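PDB 4OY6: putative secreted cellulose-binding protein from Streptomyces coelicolor, which acts as a copper-dependent lytic polysaccharide monooxygenase of family AA10 that oxidises cellulose. Local coordinates for residues Ser3-Asp6 and Asn11-Cys14; Gly58-Val63 and Asp174-Leu179; Gly141-Gly144 and Glu150-Val153. All coordinates share one frame; numbering follows the deposited sequence.

The three contacts lie about 17 to 18 Å apart, centre to centre, in a β-sandwich of the kind found in AA10 monooxygenases. Interaction 1 comes first along the chain and packs helix 10-18 on strand 2-6. Interaction 2 joins distant parts of the chain, setting helix 60-63 against strand 175-184, and interaction 3 is nested in the loop it closes. Strands 2-6 and 148-154 border the three-stranded sheet, so interactions 1 and 3 flank it, while interaction 2 belongs to the other. Interactions 1 and 2 touch where V4 CG2 lies 3.8 Å from L179 CB, one point of the packing between the two sheets, which with the helical segments on them make one compact domain.

Interaction 1 of 3, residues Ser3-Asp6 and Asn11-Cys14; sequences SVVD and NYGC. With ZN (zinc ion), chain G.
V5 sets one methyl squarely on the ring of Y12: CG1 stands 3.6 Å from the ring centroid and only 14° off the ring normal, a textbook CH-π contact, and V5 CB lies 3.7 Å from Y12 CE2. The Y12 ring reaches the strand because its CG is anti to the backbone N (chi1 -176°), swinging it out from helix 10-18. A branched valine offers a compact methyl to the flat face, and W48 meets the same tyrosine edge-to-face. At the N11 end, a water joins S3 OG (2.6 Å) to N11 OD1 (2.8 Å); S9 OG also bonds S3 OG and the Y12 backbone N, while N11 ND2 is held by A44 O. V5 and D6 both pair with the one residue K101 of strand 97-104, a classic β bulge. Just beyond it D6 OD1 binds zinc at 2.2 Å; four waters also bind the metal, one donating to V5 O and another to D6 OD2. The contact grades from apolar to polar: CH-π attraction seats the helix on the strand, a water bridges S3 and N11, and a carboxylate, suited to a hydrated cation, takes the metal at the outer end.

Interaction 2 of 3, residues Gly58-Val63 and Asp174-Leu179; sequences GDFEAV and DQTYFL
F60 and F178 meet as an offset edge-to-face pair, with ring planes at 80° and centroids 5.6 Å apart. The edge of F178 is turned toward the face of F60, its CZ 3.7 Å from F60 CD1, an atom that itself lies in the plane of the F178 ring. The two side chains run at a slant to one another, whereas T176 approaches from the opposite direction, its methyl CG2 meeting the ring obliquely 3.6 Å from F60 CE1. That methyl is placed by a chi1 of -43°, which sets CG2 anti to the backbone N and leaves OG1 beside that N, where it bonds Q169. Threonine therefore suits a strand position that must give carbon to a ring and oxygen to a neighbouring glutamine. T176 and F178 are two apart on strand 175-184, so both project from the same side, and F60 from the short, weakly bonded helical turn 60-63 lies across them. I167 and Q169 of strand 161-170 also touch F60, as do Y112 and L114. With an alanine at F60, the F178 edge and the T176 methyl would probably lose their aromatic partner, and a gap is likely to open under the helix. At the polar margin, a water accepts from G58 N at 2.8 Å and donates to D174 OD1 at 2.7 Å, while D174 OD2 takes the N-H of A57. The chemistry is divided: aromatic and methyl contacts, without a direct hydrogen bond, hold the turn on the sheet, and D174 with its water ties down the loop leading into it.

Interaction 3 of 3, residues Gly141-Gly144 and Glu150-Val153; sequences GSYG and EIPV
The loop that carries the chain from strand 134-139 in one sheet of the sandwich to strand 148-154 in the other folds back on the strand it leads into, and Y143 makes the closing contact with E150 and I151. Its hydroxyl donates to the backbone oxygen of E150, with Y143 OH 2.7 Å from E150 O. The C=O...donor angle of 131° is usual for a carbonyl oxygen, though the donor is tilted 35° from the carbonyl plane. Relative to the tyrosine ring, the acceptor lies at the edge, in the ring plane, with E150 O also 3.3 Å from Y143 CE2. With CG anti to the carbonyl carbon (chi1 -78°) the ring is aimed at the strand, and its length spans the gap between two backbones whose nearest CA atoms, those of Y143 and E150, are 9.4 Å apart. A phenylalanine-like body with a polar tip fits such a place, since the ring fills the space between loop and strand while the hydroxyl meets a main-chain acceptor. The same hydroxyl also lies against the aliphatic I151, whose CG1 is 3.7 Å from Y143 OH. P152 CD is 4.3 Å from Y143 OH. A proline is readily accommodated here, because I151 and V153 make the backbone bonds to V100 and F98, and the residues alternating with them need give no N-H to that neighbour. Strand 148-154 is one of the two outer strands of the three-stranded sheet, with strand 97-104 beside it. On the loop side, Y143 bonds through its backbone to A110 and meets F113 edge-to-face, so this one tyrosine links strand 110-118 of the larger sheet to the border strand of the smaller.

Interaction 1 of 3, residues Ser3-Asp6 and Asn11-Cys14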
ATOM      1  N   SER A   3       3.041   2.757   7.904  1.00  8.02           N
ATOM      2  CA  SER A   3       2.316   2.553   6.658  1.00  8.29           C
ATOM      3  C   SER A   3       2.084   3.884   5.974  1.00  7.12           C
ATOM      4  O   SER A   3       2.367   4.943   6.532  1.00  8.17           O
ATOM      5  CB  SER A   3       0.960   1.866   6.894  1.00  8.78           C
ATOM      6  OG  SER A   3       0.423   1.382   5.688  1.00  8.74           O
ATOM      7  N   VAL A   4       1.553   3.820   4.757  1.00  7.44           N
ATOM      8  CA  VAL A   4       1.044   4.994   4.074  1.00  7.38           C
ATOM      9  C   VAL A   4      -0.344   5.273   4.612  1.00  6.50           C
ATOM     10  O   VAL A   4      -1.246   4.435   4.516  1.00  7.86           O
ATOM     11  CB  VAL A   4       1.014   4.825   2.559  1.00  7.45           C
ATOM     12  CG1 VAL A   4       0.328   6.024   1.931  1.00  7.66           C
ATOM     13  CG2 VAL A   4       2.427   4.668   2.004  1.00  7.80           C
ATOM     14  N   VAL A   5      -0.492   6.444   5.240  1.00  7.55           N
ATOM     15  CA  VAL A   5      -1.742   6.847   5.847  1.00  8.46           C
ATOM     16  C   VAL A   5      -2.588   7.761   4.982  1.00  8.72           C
ATOM     17  O   VAL A   5      -3.794   7.843   5.164  1.00  9.50           O
ATOM     18  CB  VAL A   5      -1.527   7.457   7.253  1.00  9.38           C
ATOM     19  CG1 VAL A   5      -0.896   6.410   8.173  1.00  9.66           C
ATOM     20  CG2 VAL A   5      -0.679   8.715   7.207  1.00 10.28           C
ATOM     21  N   ASP A   6      -1.955   8.426   4.017  1.00  8.32           N
ATOM     22  CA  ASP A   6      -2.667   9.292   3.073  1.00  8.79           C
ATOM     23  C   ASP A   6      -1.881   9.299   1.780  1.00  9.42           C
ATOM     24  O   ASP A   6      -0.702   9.648   1.789  1.00 11.01           O
ATOM     25  CB  ASP A   6      -2.768  10.751   3.587  1.00 11.14           C
ATOM     26  CG  ASP A   6      -3.593  10.884   4.819  1.00 15.59           C
ATOM     27  OD1 ASP A   6      -4.832  10.886   4.704  1.00 18.45           O
ATOM     28  OD2 ASP A   6      -3.007  11.012   5.924  1.00 18.95           O
ATOM     29  N   ASN A  11      -4.735  -1.845   3.967  1.00  6.77           N
ATOM     30  CA  ASN A  11      -5.016  -2.310   5.318  1.00  6.52           C
ATOM     31  C   ASN A  11      -5.158  -1.158   6.293  1.00  6.78           C
ATOM     32  O   ASN A  11      -6.012  -1.216   7.189  1.00  7.88           O
ATOM     33  CB  ASN A  11      -4.044  -3.394   5.792  1.00  6.98           C
ATOM     34  CG  ASN A  11      -2.624  -2.926   5.983  1.00  7.29           C
ATOM     35  OD1 ASN A  11      -2.104  -2.109   5.237  1.00  8.86           O
ATOM     36  ND2 ASN A  11      -1.985  -3.498   6.946  1.00 10.65           N
ATOM     37  N   TYR A  12      -4.360  -0.096   6.161  1.00  6.43           N
ATOM     38  CA  TYR A  12      -4.584   1.072   7.020  1.00  6.94           C
ATOM     39  C   TYR A  12      -5.975   1.651   6.797  1.00  7.53           C
ATOM     40  O   TYR A  12      -6.655   2.012   7.768  1.00  8.40           O
ATOM     41  CB  TYR A  12      -3.496   2.137   6.829  1.00  7.93           C
ATOM     42  CG  TYR A  12      -3.657   3.291   7.764  1.00  7.98           C
ATOM     43  CD1 TYR A  12      -3.211   3.202   9.074  1.00 10.85           C
ATOM     44  CD2 TYR A  12      -4.296   4.457   7.362  1.00  9.32           C
ATOM     45  CE1 TYR A  12      -3.366   4.240   9.943  1.00 13.25           C
ATOM     46  CE2 TYR A  12      -4.492   5.504   8.244  1.00 10.49           C
ATOM     47  CZ  TYR A  12      -4.007   5.380   9.540  1.00 11.45           C
ATOM     48  OH  TYR A  12      -4.139   6.388  10.472  1.00 16.84           O
ATOM     49  N   GLY A  13      -6.401   1.739   5.541  1.00  7.41           N
ATOM     50  CA  GLY A  13      -7.726   2.250   5.237  1.00  7.94           C
ATOM     51  C   GLY A  13      -8.832   1.382   5.816  1.00  7.50           C
ATOM     52  O   GLY A  13      -9.779   1.909   6.388  1.00  8.38           O
ATOM     53  N   CYS A  14      -8.719   0.062   5.694  1.00  6.92           N
ATOM     54  CA  CYS A  14      -9.715  -0.804   6.290  1.00  7.44           C
ATOM     55  C   CYS A  14      -9.776  -0.619   7.806  1.00  8.21           C
ATOM     56  O   CYS A  14     -10.870  -0.691   8.391  1.00  9.85           O
ATOM     57  CB  CYS A  14      -9.484  -2.266   5.946  1.00  8.43           C
ATOM     58  SG  CYS A  14      -9.736  -2.709   4.201  1.00  8.51           S
TER
HETATM   59 ZN    ZN G 306      -6.306  10.672   6.294  0.50 16.03          ZN
HETATM   60  O   HOH W   1       0.457  -1.243   5.750  1.00 15.29           O
HETATM   61  O   HOH W   2      -6.176   8.539   5.977  1.00 22.97           O
HETATM   62  O   HOH W   3      -4.834  10.822   7.890  1.00 32.31           O
HETATM   63  O   HOH W   4      -7.464   9.790   7.558  1.00 35.96           O
HETATM   64  O   HOH W   5      -7.811  10.924   5.189  1.00 33.39           O

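Interaction 2 of 3, residues Gly58-Val63 and Asp174-Leu179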
ATOM      1  N   GLY A  58      17.437  -5.034  -1.891  1.00 15.97           N
ATOM      2  CA  GLY A  58      17.054  -4.195  -3.016  1.00 16.05           C
ATOM      3  C   GLY A  58      16.456  -4.924  -4.206  1.00 18.40           C
ATOM      4  O   GLY A  58      16.120  -4.294  -5.217  1.00 24.83           O
ATOM      5  N   ASP A  59      16.322  -6.239  -4.116  1.00 17.15           N
ATOM      6  CA  ASP A  59      15.883  -7.025  -5.266  1.00 18.95           C
ATOM      7  C   ASP A  59      14.420  -7.405  -5.095  1.00 16.14           C
ATOM      8  O   ASP A  59      14.081  -8.549  -4.800  1.00 18.71           O
ATOM      9  CB  ASP A  59      16.760  -8.260  -5.484  1.00 21.99           C
ATOM     10  CG  ASP A  59      16.501  -8.917  -6.833  1.00 27.66           C
ATOM     11  OD1 ASP A  59      15.601  -8.464  -7.592  1.00 30.09           O
ATOM     12  OD2 ASP A  59      17.199  -9.890  -7.138  1.00 35.70           O
ATOM     13  N   PHE A  60      13.546  -6.427  -5.284  1.00 15.64           N
ATOM     14  CA  PHE A  60      12.164  -6.609  -4.896  1.00 14.73           C
ATOM     15  C   PHE A  60      11.394  -7.564  -5.795  1.00 14.82           C
ATOM     16  O   PHE A  60      10.567  -8.331  -5.312  1.00 15.58           O
ATOM     17  CB  PHE A  60      11.460  -5.261  -4.729  1.00 13.88           C
ATOM     18  CG  PHE A  60      12.184  -4.325  -3.804  1.00 13.43           C
ATOM     19  CD1 PHE A  60      12.554  -4.741  -2.532  1.00 13.08           C
ATOM     20  CD2 PHE A  60      12.556  -3.055  -4.209  1.00 14.22           C
ATOM     21  CE1 PHE A  60      13.262  -3.897  -1.694  1.00 13.39           C
ATOM     22  CE2 PHE A  60      13.266  -2.210  -3.365  1.00 13.95           C
ATOM     23  CZ  PHE A  60      13.625  -2.632  -2.112  1.00 13.12           C
ATOM     24  N   GLU A  61      11.682  -7.566  -7.088  1.00 18.09           N
ATOM     25  CA  GLU A  61      11.031  -8.516  -7.983  1.00 19.12           C
ATOM     26  C   GLU A  61      11.375  -9.969  -7.657  1.00 20.52           C
ATOM     27  O   GLU A  61      10.583 -10.874  -7.933  1.00 24.73           O
ATOM     28  CB  GLU A  61      11.346  -8.200  -9.446  1.00 22.37           C
ATOM     29  CG  GLU A  61      10.742  -6.872  -9.869  1.00 25.96           C
ATOM     30  CD  GLU A  61      10.833  -6.596 -11.349  1.00 36.51           C
ATOM     31  OE1 GLU A  61      10.473  -5.469 -11.745  1.00 44.52           O
ATOM     32  OE2 GLU A  61      11.252  -7.496 -12.101  1.00 43.27           O
ATOM     33  N   ALA A  62      12.542 -10.200  -7.069  1.00 19.81           N
ATOM     34  CA  ALA A  62      12.927 -11.560  -6.705  1.00 20.71           C
ATOM     35  C   ALA A  62      12.147 -12.118  -5.511  1.00 19.92           C
ATOM     36  O   ALA A  62      12.033 -13.339  -5.358  1.00 24.89           O
ATOM     37  CB  ALA A  62      14.409 -11.610  -6.391  1.00 22.83           C
ATOM     38  N   VAL A  63      11.633 -11.234  -4.661  1.00 16.33           N
ATOM     39  CA  VAL A  63      10.953 -11.658  -3.432  1.00 16.01           C
ATOM     40  C   VAL A  63       9.457 -11.324  -3.380  1.00 13.15           C
ATOM     41  O   VAL A  63       8.763 -11.755  -2.459  1.00 14.40           O
ATOM     42  CB  VAL A  63      11.690 -11.144  -2.160  1.00 17.07           C
ATOM     43  CG1 VAL A  63      13.092 -11.733  -2.078  1.00 22.89           C
ATOM     44  CG2 VAL A  63      11.742  -9.631  -2.132  1.00 15.85           C
ATOM     45  N   ASP A 174      18.171  -3.723   6.816  1.00 14.42           N
ATOM     46  CA  ASP A 174      17.583  -4.041   5.517  1.00 12.88           C
ATOM     47  C   ASP A 174      16.155  -4.544   5.759  1.00 11.46           C
ATOM     48  O   ASP A 174      15.906  -5.739   5.929  1.00 13.36           O
ATOM     49  CB  ASP A 174      18.417  -5.060   4.743  1.00 13.76           C
ATOM     50  CG  ASP A 174      17.868  -5.338   3.356  1.00 13.89           C
ATOM     51  OD1 ASP A 174      16.932  -4.627   2.938  1.00 14.44           O
ATOM     52  OD2 ASP A 174      18.347  -6.279   2.683  1.00 17.23           O
ATOM     53  N   GLN A 175      15.237  -3.595   5.798  1.00 10.29           N
ATOM     54  CA  GLN A 175      13.823  -3.868   6.034  1.00  9.85           C
ATOM     55  C   GLN A 175      13.035  -2.945   5.109  1.00  9.37           C
ATOM     56  O   GLN A 175      13.348  -1.754   4.983  1.00 10.49           O
ATOM     57  CB  GLN A 175      13.473  -3.601   7.481  1.00  9.91           C
ATOM     58  CG  GLN A 175      12.029  -3.878   7.847  1.00  9.82           C
ATOM     59  CD  GLN A 175      11.816  -3.718   9.326  1.00 10.79           C
ATOM     60  OE1 GLN A 175      11.628  -2.607   9.832  1.00 11.30           O
ATOM     61  NE2 GLN A 175      11.899  -4.824  10.042  1.00 12.41           N
ATOM     62  N   THR A 176      12.020  -3.508   4.467  1.00  8.97           N
ATOM     63  CA  THR A 176      11.310  -2.824   3.396  1.00  8.76           C
ATOM     64  C   THR A 176       9.809  -3.033   3.590  1.00  8.16           C
ATOM     65  O   THR A 176       9.360  -4.145   3.863  1.00  8.49           O
ATOM     66  CB  THR A 176      11.694  -3.408   2.028  1.00  9.42           C
ATOM     67  OG1 THR A 176      13.109  -3.631   1.958  1.00 10.34           O
ATOM     68  CG2 THR A 176      11.233  -2.491   0.892  1.00  9.49           C
ATOM     69  N   TYR A 177       9.042  -1.953   3.428  1.00  7.01           N
ATOM     70  CA  TYR A 177       7.587  -1.959   3.530  1.00  7.15           C
ATOM     71  C   TYR A 177       6.991  -1.760   2.147  1.00  7.18           C
ATOM     72  O   TYR A 177       7.495  -0.953   1.381  1.00  7.50           O
ATOM     73  CB  TYR A 177       7.106  -0.872   4.495  1.00  7.41           C
ATOM     74  CG  TYR A 177       7.671  -0.990   5.887  1.00  7.65           C
ATOM     75  CD1 TYR A 177       9.009  -0.710   6.156  1.00  8.73           C
ATOM     76  CD2 TYR A 177       6.875  -1.382   6.946  1.00  7.62           C
ATOM     77  CE1 TYR A 177       9.515  -0.824   7.442  1.00  8.57           C
ATOM     78  CE2 TYR A 177       7.387  -1.515   8.245  1.00  8.54           C
ATOM     79  CZ  TYR A 177       8.723  -1.246   8.471  1.00  9.24           C
ATOM     80  OH  TYR A 177       9.233  -1.392   9.744  1.00 10.44           O
ATOM     81  N   PHE A 178       5.910  -2.487   1.865  1.00  7.30           N
ATOM     82  CA  PHE A 178       5.309  -2.541   0.524  1.00  7.62           C
ATOM     83  C   PHE A 178       3.840  -2.152   0.641  1.00  6.69           C
ATOM     84  O   PHE A 178       3.032  -2.934   1.136  1.00  7.76           O
ATOM     85  CB  PHE A 178       5.425  -3.952  -0.076  1.00  7.61           C
ATOM     86  CG  PHE A 178       6.854  -4.423  -0.207  1.00  8.48           C
ATOM     87  CD1 PHE A 178       7.487  -5.099   0.818  1.00  9.59           C
ATOM     88  CD2 PHE A 178       7.562  -4.200  -1.373  1.00  8.93           C
ATOM     89  CE1 PHE A 178       8.802  -5.512   0.677  1.00 10.00           C
ATOM     90  CE2 PHE A 178       8.875  -4.605  -1.515  1.00 10.13           C
ATOM     91  CZ  PHE A 178       9.491  -5.267  -0.489  1.00 10.42           C
ATOM     92  N   LEU A 179       3.528  -0.930   0.230  1.00  6.90           N
ATOM     93  CA  LEU A 179       2.220  -0.335   0.550  1.00  6.95           C
ATOM     94  C   LEU A 179       1.414  -0.011  -0.717  1.00  6.59           C
ATOM     95  O   LEU A 179       1.754   0.910  -1.480  1.00  7.46           O
ATOM     96  CB  LEU A 179       2.392   0.950   1.348  1.00  8.54           C
ATOM     97  CG  LEU A 179       3.045   0.930   2.716  1.00 12.42           C
ATOM     98  CD1 LEU A 179       2.815  -0.303   3.579  1.00 11.82           C
ATOM     99  CD2 LEU A 179       4.497   1.270   2.662  1.00 12.70           C
TER
HETATM  100  O   HOH W   6      16.056  -4.180   0.429  1.00 15.69           O

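Interaction 3 of 3, residues Gly141-Gly144 and Glu150-Val153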
ATOM      1  N   GLY A 141      15.705  10.347  -2.455  1.00 13.80           N
ATOM      2  CA  GLY A 141      16.877  10.091  -1.617  1.00 14.56           C
ATOM      3  C   GLY A 141      16.470   9.759  -0.195  1.00 14.12           C
ATOM      4  O   GLY A 141      15.319   9.424   0.107  1.00 13.34           O
ATOM      5  N   SER A 142      17.429   9.888   0.700  1.00 14.26           N
ATOM      6  CA  SER A 142      17.222   9.494   2.066  1.00 13.66           C
ATOM      7  C   SER A 142      16.407  10.540   2.835  1.00 13.24           C
ATOM      8  O   SER A 142      16.410  11.721   2.523  1.00 15.93           O
ATOM      9  CB  SER A 142      18.587   9.222   2.720  1.00 16.17           C
ATOM     10  OG  SER A 142      19.319  10.404   2.863  1.00 22.88           O
ATOM     11  N   TYR A 143      15.692  10.054   3.840  1.00 12.18           N
ATOM     12  CA  TYR A 143      14.971  10.870   4.795  1.00 13.24           C
ATOM     13  C   TYR A 143      15.535  10.548   6.180  1.00 13.74           C
ATOM     14  O   TYR A 143      15.671   9.372   6.539  1.00 13.63           O
ATOM     15  CB  TYR A 143      13.476  10.532   4.809  1.00 12.68           C
ATOM     16  CG  TYR A 143      12.645  11.089   3.677  1.00 11.57           C
ATOM     17  CD1 TYR A 143      12.907  10.759   2.360  1.00 12.20           C
ATOM     18  CD2 TYR A 143      11.576  11.921   3.938  1.00 12.45           C
ATOM     19  CE1 TYR A 143      12.124  11.251   1.332  1.00 11.96           C
ATOM     20  CE2 TYR A 143      10.773  12.401   2.924  1.00 12.99           C
ATOM     21  CZ  TYR A 143      11.070  12.080   1.610  1.00 11.49           C
ATOM     22  OH  TYR A 143      10.278  12.525   0.571  1.00 12.64           O
ATOM     23  N   GLY A 144      15.793  11.575   6.976  1.00 15.15           N
ATOM     24  CA  GLY A 144      16.200  11.395   8.365  1.00 15.20           C
ATOM     25  C   GLY A 144      15.080  10.837   9.227  1.00 14.65           C
ATOM     26  O   GLY A 144      13.917  10.839   8.838  1.00 14.59           O
ATOM     27  N   GLU A 150       6.887  12.642   4.046  1.00 10.74           N
ATOM     28  CA  GLU A 150       6.058  13.074   2.939  1.00 10.55           C
ATOM     29  C   GLU A 150       6.835  13.023   1.626  1.00 10.04           C
ATOM     30  O   GLU A 150       7.982  13.522   1.549  1.00 12.59           O
ATOM     31  CB  GLU A 150       5.541  14.499   3.166  1.00 13.33           C
ATOM     32  CG  GLU A 150       4.569  14.598   4.317  1.00 16.66           C
ATOM     33  CD  GLU A 150       3.839  15.917   4.413  1.00 23.97           C
ATOM     34  OE1 GLU A 150       4.077  16.830   3.605  1.00 31.20           O
ATOM     35  OE2 GLU A 150       2.993  16.032   5.316  1.00 32.39           O
ATOM     36  N   ILE A 151       6.233  12.394   0.627  1.00  9.86           N
ATOM     37  CA  ILE A 151       6.800  12.309  -0.709  1.00 10.08           C
ATOM     38  C   ILE A 151       5.876  13.075  -1.656  1.00  9.17           C
ATOM     39  O   ILE A 151       4.747  12.649  -1.884  1.00  9.83           O
ATOM     40  CB  ILE A 151       6.929  10.872  -1.236  1.00 11.27           C
ATOM     41  CG1 ILE A 151       7.688   9.979  -0.258  1.00 14.17           C
ATOM     42  CG2 ILE A 151       7.613  10.887  -2.596  1.00 11.88           C
ATOM     43  CD1 ILE A 151       7.050   8.655  -0.021  1.00 20.70           C
ATOM     44  N   PRO A 152       6.341  14.213  -2.188  1.00  9.37           N
ATOM     45  CA  PRO A 152       5.506  14.988  -3.120  1.00  9.60           C
ATOM     46  C   PRO A 152       5.586  14.369  -4.492  1.00  9.70           C
ATOM     47  O   PRO A 152       6.618  14.440  -5.150  1.00 12.74           O
ATOM     48  CB  PRO A 152       6.125  16.372  -3.087  1.00 13.28           C
ATOM     49  CG  PRO A 152       7.560  16.126  -2.730  1.00 15.94           C
ATOM     50  CD  PRO A 152       7.638  14.859  -1.934  1.00 12.66           C
ATOM     51  N   VAL A 153       4.514  13.714  -4.911  1.00  8.38           N
ATOM     52  CA  VAL A 153       4.429  13.020  -6.195  1.00  9.41           C
ATOM     53  C   VAL A 153       3.755  13.916  -7.219  1.00  8.46           C
ATOM     54  O   VAL A 153       2.785  14.609  -6.905  1.00  9.99           O
ATOM     55  CB  VAL A 153       3.651  11.668  -6.037  1.00 10.78           C
ATOM     56  CG1 VAL A 153       3.478  10.951  -7.382  1.00 13.06           C
ATOM     57  CG2 VAL A 153       4.383  10.749  -5.072  1.00 12.53           C
TER